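Local atomic coordinates of orotidine 5'-phosphate decarboxylase (Pyrococcus horikoshii, PDB entry 2CZD), a protein that probably catalyses the decarboxylation of orotidine 5'-monophosphate to uridine 5'-monophosphate, the final step of de novo UMP synthesis. Residues Y81-T86 and E101-V106; I131-V136 and E155-L160; M27-W32 and E53-L58. All blocks are in the same frame, centred on the assembly; numbering follows the deposited sequence.

How the interactions relate
The three contacts follow one another along the chain, and none nests in or crosses another. Interaction 3 comes first: 53-58 returns beside 27-32 after a connection of 20 residues, mostly helical. Interaction 1 follows, with 101-106 closing onto 81-86 around helix 90-97. Interaction 2 is last and joins 131-136 to 155-160 around helix 144-150. All belong to one closed parallel barrel. Strands 53-60 and 81-85 are neighbours, which ties interaction 3 to interaction 1. Strands 101-105 and 135-137 are neighbours too, which ties interaction 1 to interaction 2. Interactions 2 and 3 also touch inside the barrel, where Leu160 meets Ile55 and Phe134 meets Met27.

Interaction 1. Residues Y81-T86 and E101-V106; sequences YVIVHT and EIIMVV
Ile83 and Ile103 pair on adjacent parallel strands, 81-85 and 101-105, of a TIM barrel. Helix 90-97 connects the strands and completes a beta-alpha-beta unit. Four backbone hydrogen bonds join them: Val82 N to Glu101 O, Ile103 N to Val82 O, Val84 N to Ile103 O and Val105 N to Val84 O. Ile83 CG1 lies 3.9 Å from Ile103 CB. Ile83 CG1 stands beside the backbone N (chi1 -65°), which leaves CG2 anti to that N; CG2 meets Val105 CG2 at 3.7 Å. These two side chains cross at about a right angle.

At the start of the strands, Tyr81 and Glu101 run side by side, with Tyr81 CD2 3.6 Å from Glu101 CB. Water 1 donates to both Tyr81 OH and Glu101 OE2, and Tyr81 OH is also bonded to Glu53. On the other face, Val84 CG2 packs on Met104 CG at 4.0 Å. Val82, Val84 and Ile102 continue onto Val96 of helix 90-97.

At the far end, Val105 CG2 sits over one face of the His85 ring, toward its rim. His85 NE2 bonds Ala61 O of the second subunit, so this end reaches the dimer interface. Water 2 donates to Val105 O and accepts from Thr86 N. Thr86 OG1 donates to the same Val105 O at 2.8 Å, from above the carbonyl plane, and Met104 CE lies 3.3 Å from that OG1.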
ATOM      1  N   TYR B  81       3.602 -14.609  -4.874  1.00 10.26           N
ATOM      2  CA  TYR B  81       4.576 -13.586  -4.475  1.00 10.29           C
ATOM      3  C   TYR B  81       3.852 -12.303  -4.145  1.00  9.51           C
ATOM      4  O   TYR B  81       2.832 -11.990  -4.750  1.00 11.42           O
ATOM      5  CB  TYR B  81       5.573 -13.232  -5.599  1.00 10.93           C
ATOM      6  CG  TYR B  81       6.231 -14.404  -6.265  1.00  9.95           C
ATOM      7  CD1 TYR B  81       5.592 -15.068  -7.313  1.00 12.48           C
ATOM      8  CD2 TYR B  81       7.464 -14.879  -5.828  1.00 12.45           C
ATOM      9  CE1 TYR B  81       6.174 -16.187  -7.912  1.00 12.25           C
ATOM     10  CE2 TYR B  81       8.057 -16.008  -6.422  1.00 12.71           C
ATOM     11  CZ  TYR B  81       7.395 -16.649  -7.456  1.00 17.15           C
ATOM     12  OH  TYR B  81       7.941 -17.795  -7.998  1.00 17.50           O
ATOM     13  N   VAL B  82       4.391 -11.544  -3.192  1.00  8.01           N
ATOM     14  CA  VAL B  82       3.804 -10.254  -2.866  1.00  6.91           C
ATOM     15  C   VAL B  82       4.911  -9.220  -2.986  1.00  8.98           C
ATOM     16  O   VAL B  82       6.023  -9.436  -2.481  1.00  9.45           O
ATOM     17  CB  VAL B  82       3.257 -10.218  -1.400  1.00  8.12           C
ATOM     18  CG1 VAL B  82       2.919  -8.790  -1.005  1.00  9.84           C
ATOM     19  CG2 VAL B  82       2.001 -11.091  -1.284  1.00 10.43           C
ATOM     20  N   ILE B  83       4.618  -8.120  -3.689  1.00  7.74           N
ATOM     21  CA  ILE B  83       5.580  -7.016  -3.808  1.00  6.65           C
ATOM     22  C   ILE B  83       5.453  -6.123  -2.570  1.00  7.83           C
ATOM     23  O   ILE B  83       4.356  -5.669  -2.217  1.00  8.16           O
ATOM     24  CB  ILE B  83       5.335  -6.206  -5.095  1.00  7.09           C
ATOM     25  CG1 ILE B  83       5.627  -7.115  -6.289  1.00  7.24           C
ATOM     26  CG2 ILE B  83       6.246  -4.947  -5.148  1.00 10.58           C
ATOM     27  CD1 ILE B  83       5.379  -6.478  -7.680  1.00  8.85           C
ATOM     28  N   VAL B  84       6.586  -5.868  -1.920  1.00  7.12           N
ATOM     29  CA  VAL B  84       6.615  -5.074  -0.699  1.00  8.73           C
ATOM     30  C   VAL B  84       7.666  -3.985  -0.789  1.00  8.56           C
ATOM     31  O   VAL B  84       8.697  -4.152  -1.456  1.00  9.26           O
ATOM     32  CB  VAL B  84       6.949  -5.971   0.523  1.00  9.68           C
ATOM     33  CG1 VAL B  84       5.926  -7.072   0.657  1.00 15.16           C
ATOM     34  CG2 VAL B  84       8.355  -6.552   0.360  1.00 11.77           C
ATOM     35  N   HIS B  85       7.399  -2.852  -0.152  1.00  7.59           N
ATOM     36  CA  HIS B  85       8.388  -1.767  -0.130  1.00  6.13           C
ATOM     37  C   HIS B  85       9.478  -2.106   0.879  1.00  8.35           C
ATOM     38  O   HIS B  85       9.267  -2.894   1.805  1.00  9.93           O
ATOM     39  CB  HIS B  85       7.752  -0.448   0.325  1.00  6.23           C
ATOM     40  CG  HIS B  85       7.271   0.415  -0.798  1.00  7.55           C
ATOM     41  ND1 HIS B  85       8.130   1.051  -1.668  1.00  7.42           N
ATOM     42  CD2 HIS B  85       6.014   0.761  -1.182  1.00  8.35           C
ATOM     43  CE1 HIS B  85       7.427   1.753  -2.540  1.00  7.48           C
ATOM     44  NE2 HIS B  85       6.138   1.595  -2.268  1.00  8.16           N
ATOM     45  N   THR B  86      10.637  -1.492   0.668  1.00  7.78           N
ATOM     46  CA  THR B  86      11.792  -1.635   1.550  1.00  6.96           C
ATOM     47  C   THR B  86      11.812  -0.482   2.562  1.00  8.18           C
ATOM     48  O   THR B  86      12.276  -0.654   3.690  1.00  8.84           O
ATOM     49  CB  THR B  86      13.111  -1.552   0.740  1.00  8.27           C
ATOM     50  OG1 THR B  86      13.092  -2.561  -0.273  1.00  8.29           O
ATOM     51  CG2 THR B  86      14.325  -1.807   1.616  1.00 11.88           C
ATOM     52  N   GLU B 101       6.706 -15.895  -0.576  1.00 10.93           N
ATOM     53  CA  GLU B 101       7.803 -15.234  -1.277  1.00  9.46           C
ATOM     54  C   GLU B 101       7.498 -13.786  -1.597  1.00  8.80           C
ATOM     55  O   GLU B 101       6.356 -13.402  -1.868  1.00  9.83           O
ATOM     56  CB  GLU B 101       8.170 -16.023  -2.538  1.00 14.95           C
ATOM     57  CG  GLU B 101       8.688 -17.422  -2.186  1.00 19.63           C
ATOM     58  CD  GLU B 101       9.192 -18.191  -3.378  1.00 26.49           C
ATOM     59  OE1 GLU B 101      10.309 -17.887  -3.833  1.00 26.82           O
ATOM     60  OE2 GLU B 101       8.465 -19.091  -3.868  1.00 29.64           O
ATOM     61  N   ILE B 102       8.550 -12.979  -1.564  1.00  8.56           N
ATOM     62  CA  ILE B 102       8.409 -11.561  -1.774  1.00  7.87           C
ATOM     63  C   ILE B 102       9.312 -11.004  -2.844  1.00  7.48           C
ATOM     64  O   ILE B 102      10.328 -11.600  -3.210  1.00  8.27           O
ATOM     65  CB  ILE B 102       8.713 -10.775  -0.468  1.00  8.83           C
ATOM     66  CG1 ILE B 102      10.139 -11.067   0.021  1.00 10.36           C
ATOM     67  CG2 ILE B 102       7.681 -11.144   0.615  1.00 10.38           C
ATOM     68  CD1 ILE B 102      10.672 -10.054   1.070  1.00 11.11           C
ATOM     69  N   ILE B 103       8.921  -9.841  -3.348  1.00  8.52           N
ATOM     70  CA  ILE B 103       9.691  -9.098  -4.347  1.00  7.54           C
ATOM     71  C   ILE B 103       9.778  -7.710  -3.717  1.00  7.58           C
ATOM     72  O   ILE B 103       8.756  -7.146  -3.338  1.00  9.11           O
ATOM     73  CB  ILE B 103       8.946  -9.025  -5.696  1.00  7.96           C
ATOM     74  CG1 ILE B 103       8.960 -10.411  -6.349  1.00 10.84           C
ATOM     75  CG2 ILE B 103       9.605  -7.950  -6.618  1.00  9.82           C
ATOM     76  CD1 ILE B 103       7.953 -10.572  -7.482  1.00  9.01           C
ATOM     77  N   MET B 104      10.983  -7.153  -3.607  1.00  8.04           N
ATOM     78  CA  MET B 104      11.166  -5.855  -2.951  1.00  8.91           C
ATOM     79  C   MET B 104      11.338  -4.671  -3.875  1.00  7.90           C
ATOM     80  O   MET B 104      11.958  -4.772  -4.912  1.00  9.83           O
ATOM     81  CB  MET B 104      12.377  -5.927  -1.999  1.00  8.40           C
ATOM     82  CG  MET B 104      12.157  -6.888  -0.840  1.00  8.26           C
ATOM     83  SD  MET B 104      13.663  -7.173   0.152  1.00  9.98           S
ATOM     84  CE  MET B 104      13.975  -5.508   0.834  1.00 10.97           C
ATOM     85  N   VAL B 105      10.791  -3.525  -3.465  1.00  8.79           N
ATOM     86  CA  VAL B 105      10.912  -2.301  -4.242  1.00  8.90           C
ATOM     87  C   VAL B 105      12.162  -1.573  -3.778  1.00  8.05           C
ATOM     88  O   VAL B 105      12.275  -1.187  -2.597  1.00  8.58           O
ATOM     89  CB  VAL B 105       9.718  -1.334  -4.006  1.00  7.64           C
ATOM     90  CG1 VAL B 105       9.975   0.003  -4.732  1.00  9.29           C
ATOM     91  CG2 VAL B 105       8.411  -1.974  -4.462  1.00 11.53           C
ATOM     92  N   VAL B 106      13.094  -1.380  -4.706  1.00  9.13           N
ATOM     93  CA  VAL B 106      14.324  -0.669  -4.391  1.00  8.30           C
ATOM     94  C   VAL B 106      14.497   0.605  -5.208  1.00 10.68           C
ATOM     95  O   VAL B 106      15.350   1.433  -4.903  1.00 10.78           O
ATOM     96  CB  VAL B 106      15.566  -1.579  -4.591  1.00  7.65           C
ATOM     97  CG1 VAL B 106      15.409  -2.842  -3.767  1.00  9.64           C
ATOM     98  CG2 VAL B 106      15.777  -1.903  -6.079  1.00 11.48           C
TER
HETATM   99  O   HOH W   1       9.822 -19.286  -6.470  1.00 30.71           O
HETATM  100  O   HOH W   2      10.830   0.882  -0.915  1.00  8.61           O

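Interaction 2. Residues I131-V136 and E155-L160; sequences IEPFGV and EGIKIL
Ile157 packs against Pro133 and Gly135 where strands 135-137 and 158-161 of the TIM barrel begin. The strands are parallel, and helix 144-150 connects them in a beta-alpha-beta unit. Three backbone hydrogen bonds set the pairing: Lys158 N to Phe134 O, Val136 N to Lys158 O and Leu160 N to Val136 O.

The apolar contacts centre on Ile157. Its CG2, anti to the backbone N, approaches Gly135 CA to 3.6 Å. Its CD1 reaches Pro133 CD at 4.0 Å. An alanine in place of Ile157 would probably open a gap beside Gly135 CA and Pro133 CD, because only CB would remain.

One CH-pi contact is present. Lys158 CG lies over a face of the Phe134 ring, 4.2 Å from its centroid and offset toward the rim. The Lys158 chain bends at chi2 (-66°), which turns CD away from the ring. The Phe134 ring also meets Tyr81, and Leu160 packs on Ile103.

Water bridges the loop ends: water 4 donates to Phe134 O at 2.8 Å and to Gly156 O at 2.7 Å.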
ATOM      1  N   ILE B 131      18.167  -9.544   3.129  1.00  9.37           N
ATOM      2  CA  ILE B 131      16.940 -10.318   3.217  1.00  9.08           C
ATOM      3  C   ILE B 131      16.816 -11.461   2.216  1.00  8.97           C
ATOM      4  O   ILE B 131      16.206 -12.490   2.514  1.00  9.93           O
ATOM      5  CB  ILE B 131      15.721  -9.364   3.112  1.00  8.17           C
ATOM      6  CG1 ILE B 131      15.602  -8.567   4.422  1.00 13.31           C
ATOM      7  CG2 ILE B 131      14.427 -10.149   2.848  1.00 10.72           C
ATOM      8  CD1 ILE B 131      14.505  -7.532   4.433  1.00 15.75           C
ATOM      9  N   GLU B 132      17.431 -11.286   1.045  1.00  9.96           N
ATOM     10  CA  GLU B 132      17.381 -12.270  -0.034  1.00 10.24           C
ATOM     11  C   GLU B 132      15.947 -12.639  -0.464  1.00  8.33           C
ATOM     12  O   GLU B 132      15.501 -13.780  -0.316  1.00 10.00           O
ATOM     13  CB  GLU B 132      18.190 -13.535   0.316  1.00 11.18           C
ATOM     14  CG  GLU B 132      19.657 -13.244   0.564  1.00 11.81           C
ATOM     15  CD  GLU B 132      20.457 -14.476   0.993  1.00 18.01           C
ATOM     16  OE1 GLU B 132      21.676 -14.329   1.206  1.00 18.99           O
ATOM     17  OE2 GLU B 132      19.875 -15.577   1.137  1.00 26.24           O
ATOM     18  N   PRO B 133      15.188 -11.648  -0.958  1.00  9.24           N
ATOM     19  CA  PRO B 133      13.817 -11.888  -1.427  1.00  8.13           C
ATOM     20  C   PRO B 133      13.928 -12.664  -2.750  1.00  9.17           C
ATOM     21  O   PRO B 133      15.026 -12.852  -3.283  1.00 10.43           O
ATOM     22  CB  PRO B 133      13.288 -10.475  -1.692  1.00  9.08           C
ATOM     23  CG  PRO B 133      14.535  -9.765  -2.190  1.00  8.23           C
ATOM     24  CD  PRO B 133      15.587 -10.246  -1.193  1.00  9.08           C
ATOM     25  N   PHE B 134      12.796 -13.107  -3.274  1.00  9.20           N
ATOM     26  CA  PHE B 134      12.815 -13.783  -4.572  1.00  9.33           C
ATOM     27  C   PHE B 134      13.390 -12.833  -5.622  1.00 11.04           C
ATOM     28  O   PHE B 134      14.171 -13.239  -6.483  1.00 10.38           O
ATOM     29  CB  PHE B 134      11.394 -14.189  -4.984  1.00  9.27           C
ATOM     30  CG  PHE B 134      11.292 -14.689  -6.413  1.00  8.83           C
ATOM     31  CD1 PHE B 134      10.825 -13.859  -7.429  1.00  9.10           C
ATOM     32  CD2 PHE B 134      11.663 -15.992  -6.734  1.00  9.39           C
ATOM     33  CE1 PHE B 134      10.718 -14.305  -8.745  1.00  9.95           C
ATOM     34  CE2 PHE B 134      11.563 -16.451  -8.043  1.00 11.81           C
ATOM     35  CZ  PHE B 134      11.087 -15.607  -9.057  1.00 10.39           C
ATOM     36  N   GLY B 135      12.989 -11.568  -5.557  1.00  8.54           N
ATOM     37  CA  GLY B 135      13.490 -10.611  -6.526  1.00  9.72           C
ATOM     38  C   GLY B 135      13.251  -9.165  -6.162  1.00  9.64           C
ATOM     39  O   GLY B 135      12.743  -8.861  -5.081  1.00  9.18           O
ATOM     40  N   VAL B 136      13.669  -8.282  -7.066  1.00  8.61           N
ATOM     41  CA  VAL B 136      13.471  -6.841  -6.926  1.00  7.58           C
ATOM     42  C   VAL B 136      13.053  -6.331  -8.291  1.00  7.26           C
ATOM     43  O   VAL B 136      13.232  -7.013  -9.303  1.00  9.44           O
ATOM     44  CB  VAL B 136      14.747  -6.062  -6.483  1.00  7.95           C
ATOM     45  CG1 VAL B 136      15.224  -6.578  -5.131  1.00  8.77           C
ATOM     46  CG2 VAL B 136      15.837  -6.169  -7.538  1.00 11.74           C
ATOM     47  N   GLU B 155      23.726 -12.372  -6.227  1.00 14.44           N
ATOM     48  CA  GLU B 155      23.277 -13.371  -7.183  1.00 13.65           C
ATOM     49  C   GLU B 155      22.264 -14.244  -6.456  1.00 13.79           C
ATOM     50  O   GLU B 155      22.341 -14.444  -5.235  1.00 19.28           O
ATOM     51  CB  GLU B 155      24.455 -14.221  -7.673  1.00 18.01           C
ATOM     52  CG  GLU B 155      25.186 -14.941  -6.552  1.00 18.81           C
ATOM     53  CD  GLU B 155      26.366 -14.165  -5.989  1.00 24.45           C
ATOM     54  OE1 GLU B 155      26.369 -12.910  -6.012  1.00 19.56           O
ATOM     55  OE2 GLU B 155      27.312 -14.825  -5.503  1.00 28.53           O
ATOM     56  N   GLY B 156      21.314 -14.771  -7.202  1.00 16.45           N
ATOM     57  CA  GLY B 156      20.292 -15.564  -6.569  1.00 13.79           C
ATOM     58  C   GLY B 156      19.033 -14.737  -6.448  1.00 12.81           C
ATOM     59  O   GLY B 156      17.950 -15.303  -6.368  1.00 15.91           O
ATOM     60  N   ILE B 157      19.172 -13.408  -6.386  1.00  9.42           N
ATOM     61  CA  ILE B 157      17.979 -12.565  -6.327  1.00  9.09           C
ATOM     62  C   ILE B 157      17.669 -12.144  -7.754  1.00  8.74           C
ATOM     63  O   ILE B 157      18.539 -11.595  -8.436  1.00 11.21           O
ATOM     64  CB  ILE B 157      18.203 -11.299  -5.460  1.00  8.16           C
ATOM     65  CG1 ILE B 157      18.634 -11.719  -4.046  1.00 11.80           C
ATOM     66  CG2 ILE B 157      16.891 -10.468  -5.392  1.00  7.59           C
ATOM     67  CD1 ILE B 157      19.045 -10.561  -3.136  1.00 11.91           C
ATOM     68  N   LYS B 158      16.439 -12.409  -8.187  1.00  8.30           N
ATOM     69  CA  LYS B 158      16.006 -12.094  -9.549  1.00 10.34           C
ATOM     70  C   LYS B 158      15.653 -10.624  -9.741  1.00 10.81           C
ATOM     71  O   LYS B 158      15.427  -9.875  -8.780  1.00 11.89           O
ATOM     72  CB  LYS B 158      14.766 -12.914  -9.926  1.00 12.25           C
ATOM     73  CG  LYS B 158      14.848 -14.421  -9.679  1.00 17.63           C
ATOM     74  CD  LYS B 158      15.875 -15.076 -10.558  1.00 16.51           C
ATOM     75  CE  LYS B 158      15.890 -16.594 -10.316  1.00 22.80           C
ATOM     76  NZ  LYS B 158      16.914 -17.316 -11.125  1.00 22.26           N
ATOM     77  N   ILE B 159      15.648 -10.212 -11.008  1.00  9.52           N
ATOM     78  CA  ILE B 159      15.259  -8.865 -11.363  1.00  9.58           C
ATOM     79  C   ILE B 159      14.071  -8.944 -12.324  1.00  8.10           C
ATOM     80  O   ILE B 159      14.097  -9.701 -13.310  1.00 10.43           O
ATOM     81  CB  ILE B 159      16.408  -8.114 -12.038  1.00  7.84           C
ATOM     82  CG1 ILE B 159      17.486  -7.819 -10.999  1.00  9.03           C
ATOM     83  CG2 ILE B 159      15.918  -6.799 -12.637  1.00 10.23           C
ATOM     84  CD1 ILE B 159      18.726  -7.115 -11.591  1.00 11.61           C
ATOM     85  N   LEU B 160      13.021  -8.195 -12.013  1.00  8.15           N
ATOM     86  CA  LEU B 160      11.833  -8.128 -12.867  1.00 11.07           C
ATOM     87  C   LEU B 160      11.847  -6.711 -13.432  1.00  9.99           C
ATOM     88  O   LEU B 160      11.943  -5.750 -12.676  1.00 11.22           O
ATOM     89  CB  LEU B 160      10.555  -8.371 -12.052  1.00 10.57           C
ATOM     90  CG  LEU B 160      10.400  -9.788 -11.486  1.00 10.95           C
ATOM     91  CD1 LEU B 160      11.139  -9.890 -10.153  1.00 11.01           C
ATOM     92  CD2 LEU B 160       8.922 -10.120 -11.261  1.00 16.22           C
TER
HETATM   93  O   HOH W   3      16.825 -15.051  -3.247  1.00 20.79           O
HETATM   94  O   HOH W   4      15.276 -15.799  -6.386  1.00 14.57           O

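Interaction 3. Residues M27-W32 and E53-L58; sequences MIKVNW and EIIADL
Strands 27-31 and 53-60 are neighbours in the TIM barrel and carry part of the active site. Lys29, Asp57 and Leu58 are substrate-binding residues. Four backbone hydrogen bonds pair the strands in parallel: Ile28 N to Glu53 O, Ile55 N to Ile28 O, Val30 N to Ile55 O and Asp57 N to Val30 O.

Inside the barrel, Lys29 forms a salt bridge with Asp57, NZ to OD2 at 2.8 Å. Lys29 NZ meets the anti lone pair of OD2, on the side away from the other oxygen. The Lys29 chain runs beside Asp57 first, with its CG 3.6 Å from Asp57 CB. It then bends at chi3 (78°) and chi4 (66°), and this second bend places NZ at the carboxylate. Asp57 OD1 makes a salt bridge to Lys59, the proton donor. The carboxylate is thus held by two lysines, which would limit its rotation.

Deeper in the barrel, Met27 SD rests 3.5 Å from Ile55 CD1. On the outer face, Val30 CG2 meets Ile54 CG2 at 4.2 Å, and both residues touch Leu46 of helix 41-50.

Asn31 caps the next helix, its OD1 bonded to Leu34 N, and its ND2 bonds Tyr9 OH. Trp32 starts that helix and crosses Leu58 at about a right angle. Leu58 CD2 lies over the six-membered ring, 3.8 Å from its centroid. The bond from Trp32 NE1 to Leu58 O is weak at 3.2 Å. Water 6, in the ring plane, accepts from Trp32 NE1 at 2.9 Å and donates to Leu58 O at 2.8 Å. The Trp32 ring also stacks on Trp32 of the second subunit.

Lys29, Asp57 and Lys59 match the first three members of the Lys-Asp-Lys-Asp tetrad typical of the OMP decarboxylase active site, at the C-terminal end of a TIM barrel.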
ATOM      1  N   MET B  27       4.254 -15.596 -15.291  1.00 10.36           N
ATOM      2  CA  MET B  27       3.476 -15.164 -14.129  1.00 12.37           C
ATOM      3  C   MET B  27       2.460 -14.114 -14.524  1.00  9.02           C
ATOM      4  O   MET B  27       2.608 -13.449 -15.542  1.00 10.10           O
ATOM      5  CB  MET B  27       4.389 -14.555 -13.061  1.00 15.73           C
ATOM      6  CG  MET B  27       5.448 -15.511 -12.550  1.00 19.46           C
ATOM      7  SD  MET B  27       6.280 -14.816 -11.127  1.00 21.14           S
ATOM      8  CE  MET B  27       7.812 -15.801 -11.095  1.00 14.97           C
ATOM      9  N   ILE B  28       1.437 -13.968 -13.686  1.00  9.50           N
ATOM     10  CA  ILE B  28       0.405 -12.964 -13.865  1.00 10.39           C
ATOM     11  C   ILE B  28       0.569 -12.046 -12.663  1.00 11.34           C
ATOM     12  O   ILE B  28       0.708 -12.519 -11.528  1.00 12.05           O
ATOM     13  CB  ILE B  28      -1.000 -13.578 -13.806  1.00 12.43           C
ATOM     14  CG1 ILE B  28      -1.179 -14.558 -14.968  1.00 15.74           C
ATOM     15  CG2 ILE B  28      -2.048 -12.479 -13.839  1.00 18.01           C
ATOM     16  CD1 ILE B  28      -2.406 -15.453 -14.819  1.00 13.86           C
ATOM     17  N   LYS B  29       0.590 -10.747 -12.911  1.00  8.65           N
ATOM     18  CA  LYS B  29       0.705  -9.773 -11.825  1.00  8.59           C
ATOM     19  C   LYS B  29      -0.627  -9.025 -11.676  1.00 11.01           C
ATOM     20  O   LYS B  29      -1.177  -8.497 -12.656  1.00  9.47           O
ATOM     21  CB  LYS B  29       1.839  -8.776 -12.119  1.00  8.55           C
ATOM     22  CG  LYS B  29       2.032  -7.713 -11.019  1.00  7.83           C
ATOM     23  CD  LYS B  29       3.239  -6.843 -11.357  1.00  7.51           C
ATOM     24  CE  LYS B  29       2.919  -5.787 -12.433  1.00  9.48           C
ATOM     25  NZ  LYS B  29       1.929  -4.774 -11.946  1.00 11.35           N
ATOM     26  N   VAL B  30      -1.149  -8.988 -10.456  1.00  8.75           N
ATOM     27  CA  VAL B  30      -2.408  -8.298 -10.200  1.00  8.52           C
ATOM     28  C   VAL B  30      -2.151  -7.131  -9.250  1.00 11.04           C
ATOM     29  O   VAL B  30      -1.192  -7.148  -8.479  1.00 11.74           O
ATOM     30  CB  VAL B  30      -3.477  -9.249  -9.602  1.00 12.22           C
ATOM     31  CG1 VAL B  30      -3.739 -10.412 -10.574  1.00 13.95           C
ATOM     32  CG2 VAL B  30      -3.023  -9.772  -8.243  1.00 12.95           C
ATOM     33  N   ASN B  31      -2.994  -6.109  -9.313  1.00 11.91           N
ATOM     34  CA  ASN B  31      -2.802  -4.946  -8.443  1.00 12.29           C
ATOM     35  C   ASN B  31      -4.007  -4.658  -7.546  1.00 10.53           C
ATOM     36  O   ASN B  31      -4.986  -5.396  -7.566  1.00 10.77           O
ATOM     37  CB  ASN B  31      -2.457  -3.718  -9.290  1.00 12.85           C
ATOM     38  CG  ASN B  31      -3.529  -3.387 -10.310  1.00 13.37           C
ATOM     39  OD1 ASN B  31      -4.652  -3.867 -10.228  1.00 15.23           O
ATOM     40  ND2 ASN B  31      -3.187  -2.535 -11.265  1.00 16.74           N
ATOM     41  N   TRP B  32      -3.923  -3.617  -6.720  1.00  9.43           N
ATOM     42  CA  TRP B  32      -5.055  -3.301  -5.850  1.00  9.42           C
ATOM     43  C   TRP B  32      -6.348  -2.979  -6.633  1.00 10.21           C
ATOM     44  O   TRP B  32      -7.427  -3.425  -6.250  1.00 10.66           O
ATOM     45  CB  TRP B  32      -4.706  -2.137  -4.893  1.00  8.79           C
ATOM     46  CG  TRP B  32      -3.863  -2.514  -3.673  1.00 10.99           C
ATOM     47  CD1 TRP B  32      -2.691  -1.923  -3.288  1.00 12.81           C
ATOM     48  CD2 TRP B  32      -4.198  -3.447  -2.633  1.00 11.65           C
ATOM     49  NE1 TRP B  32      -2.281  -2.421  -2.074  1.00 13.96           N
ATOM     50  CE2 TRP B  32      -3.183  -3.354  -1.644  1.00 12.12           C
ATOM     51  CE3 TRP B  32      -5.252  -4.342  -2.435  1.00 10.91           C
ATOM     52  CZ2 TRP B  32      -3.198  -4.119  -0.478  1.00 13.83           C
ATOM     53  CZ3 TRP B  32      -5.269  -5.115  -1.257  1.00 14.27           C
ATOM     54  CH2 TRP B  32      -4.240  -4.989  -0.297  1.00 14.13           C
ATOM     55  N   GLU B  53       1.548 -18.879 -12.028  1.00 14.18           N
ATOM     56  CA  GLU B  53       1.939 -18.231 -10.770  1.00 14.08           C
ATOM     57  C   GLU B  53       1.460 -16.790 -10.734  1.00 12.73           C
ATOM     58  O   GLU B  53       1.409 -16.115 -11.760  1.00 12.17           O
ATOM     59  CB  GLU B  53       3.457 -18.293 -10.583  1.00 15.01           C
ATOM     60  CG  GLU B  53       3.922 -19.658 -10.069  1.00 17.03           C
ATOM     61  CD  GLU B  53       5.409 -19.731  -9.821  1.00 20.44           C
ATOM     62  OE1 GLU B  53       5.858 -20.786  -9.324  1.00 25.58           O
ATOM     63  OE2 GLU B  53       6.132 -18.755 -10.116  1.00 21.04           O
ATOM     64  N   ILE B  54       1.112 -16.324  -9.536  1.00 10.48           N
ATOM     65  CA  ILE B  54       0.594 -14.971  -9.360  1.00  8.51           C
ATOM     66  C   ILE B  54       1.416 -14.066  -8.465  1.00  7.21           C
ATOM     67  O   ILE B  54       1.836 -14.462  -7.374  1.00  9.82           O
ATOM     68  CB  ILE B  54      -0.851 -15.022  -8.789  1.00  8.50           C
ATOM     69  CG1 ILE B  54      -1.768 -15.752  -9.779  1.00 11.48           C
ATOM     70  CG2 ILE B  54      -1.377 -13.615  -8.529  1.00 11.73           C
ATOM     71  CD1 ILE B  54      -3.136 -16.059  -9.210  1.00 15.56           C
ATOM     72  N   ILE B  55       1.681 -12.866  -8.962  1.00  7.85           N
ATOM     73  CA  ILE B  55       2.366 -11.852  -8.178  1.00  7.16           C
ATOM     74  C   ILE B  55       1.318 -10.815  -7.774  1.00  7.10           C
ATOM     75  O   ILE B  55       0.606 -10.283  -8.630  1.00  8.81           O
ATOM     76  CB  ILE B  55       3.438 -11.099  -8.987  1.00  7.34           C
ATOM     77  CG1 ILE B  55       4.557 -12.046  -9.388  1.00 10.04           C
ATOM     78  CG2 ILE B  55       4.030  -9.938  -8.130  1.00 10.04           C
ATOM     79  CD1 ILE B  55       5.483 -11.448 -10.491  1.00 11.11           C
ATOM     80  N   ALA B  56       1.214 -10.517  -6.479  1.00  7.57           N
ATOM     81  CA  ALA B  56       0.285  -9.486  -6.013  1.00  7.40           C
ATOM     82  C   ALA B  56       1.121  -8.216  -5.821  1.00  7.31           C
ATOM     83  O   ALA B  56       1.919  -8.120  -4.870  1.00  8.84           O
ATOM     84  CB  ALA B  56      -0.386  -9.912  -4.695  1.00  9.88           C
ATOM     85  N   ASP B  57       0.961  -7.282  -6.757  1.00  7.88           N
ATOM     86  CA  ASP B  57       1.706  -6.024  -6.786  1.00  6.93           C
ATOM     87  C   ASP B  57       0.999  -5.063  -5.843  1.00  8.94           C
ATOM     88  O   ASP B  57       0.275  -4.155  -6.270  1.00  9.97           O
ATOM     89  CB  ASP B  57       1.726  -5.468  -8.221  1.00  9.34           C
ATOM     90  CG  ASP B  57       2.652  -4.280  -8.374  1.00 12.54           C
ATOM     91  OD1 ASP B  57       3.132  -3.767  -7.346  1.00 10.30           O
ATOM     92  OD2 ASP B  57       2.892  -3.841  -9.520  1.00 15.11           O
ATOM     93  N   LEU B  58       1.202  -5.296  -4.553  1.00  8.08           N
ATOM     94  CA  LEU B  58       0.560  -4.450  -3.539  1.00  9.95           C
ATOM     95  C   LEU B  58       1.440  -3.316  -3.023  1.00  9.38           C
ATOM     96  O   LEU B  58       0.916  -2.310  -2.540  1.00 10.41           O
ATOM     97  CB  LEU B  58       0.121  -5.303  -2.354  1.00 11.35           C
ATOM     98  CG  LEU B  58      -0.633  -6.583  -2.716  1.00 12.39           C
ATOM     99  CD1 LEU B  58      -1.072  -7.282  -1.421  1.00 14.86           C
ATOM    100  CD2 LEU B  58      -1.834  -6.253  -3.588  1.00 12.40           C
TER
HETATM  101  O   HOH W   5      -1.598  -1.818  -6.554  1.00 17.04           O
HETATM  102  O   HOH W   6      -0.309  -1.329  -0.175  1.00 26.38           O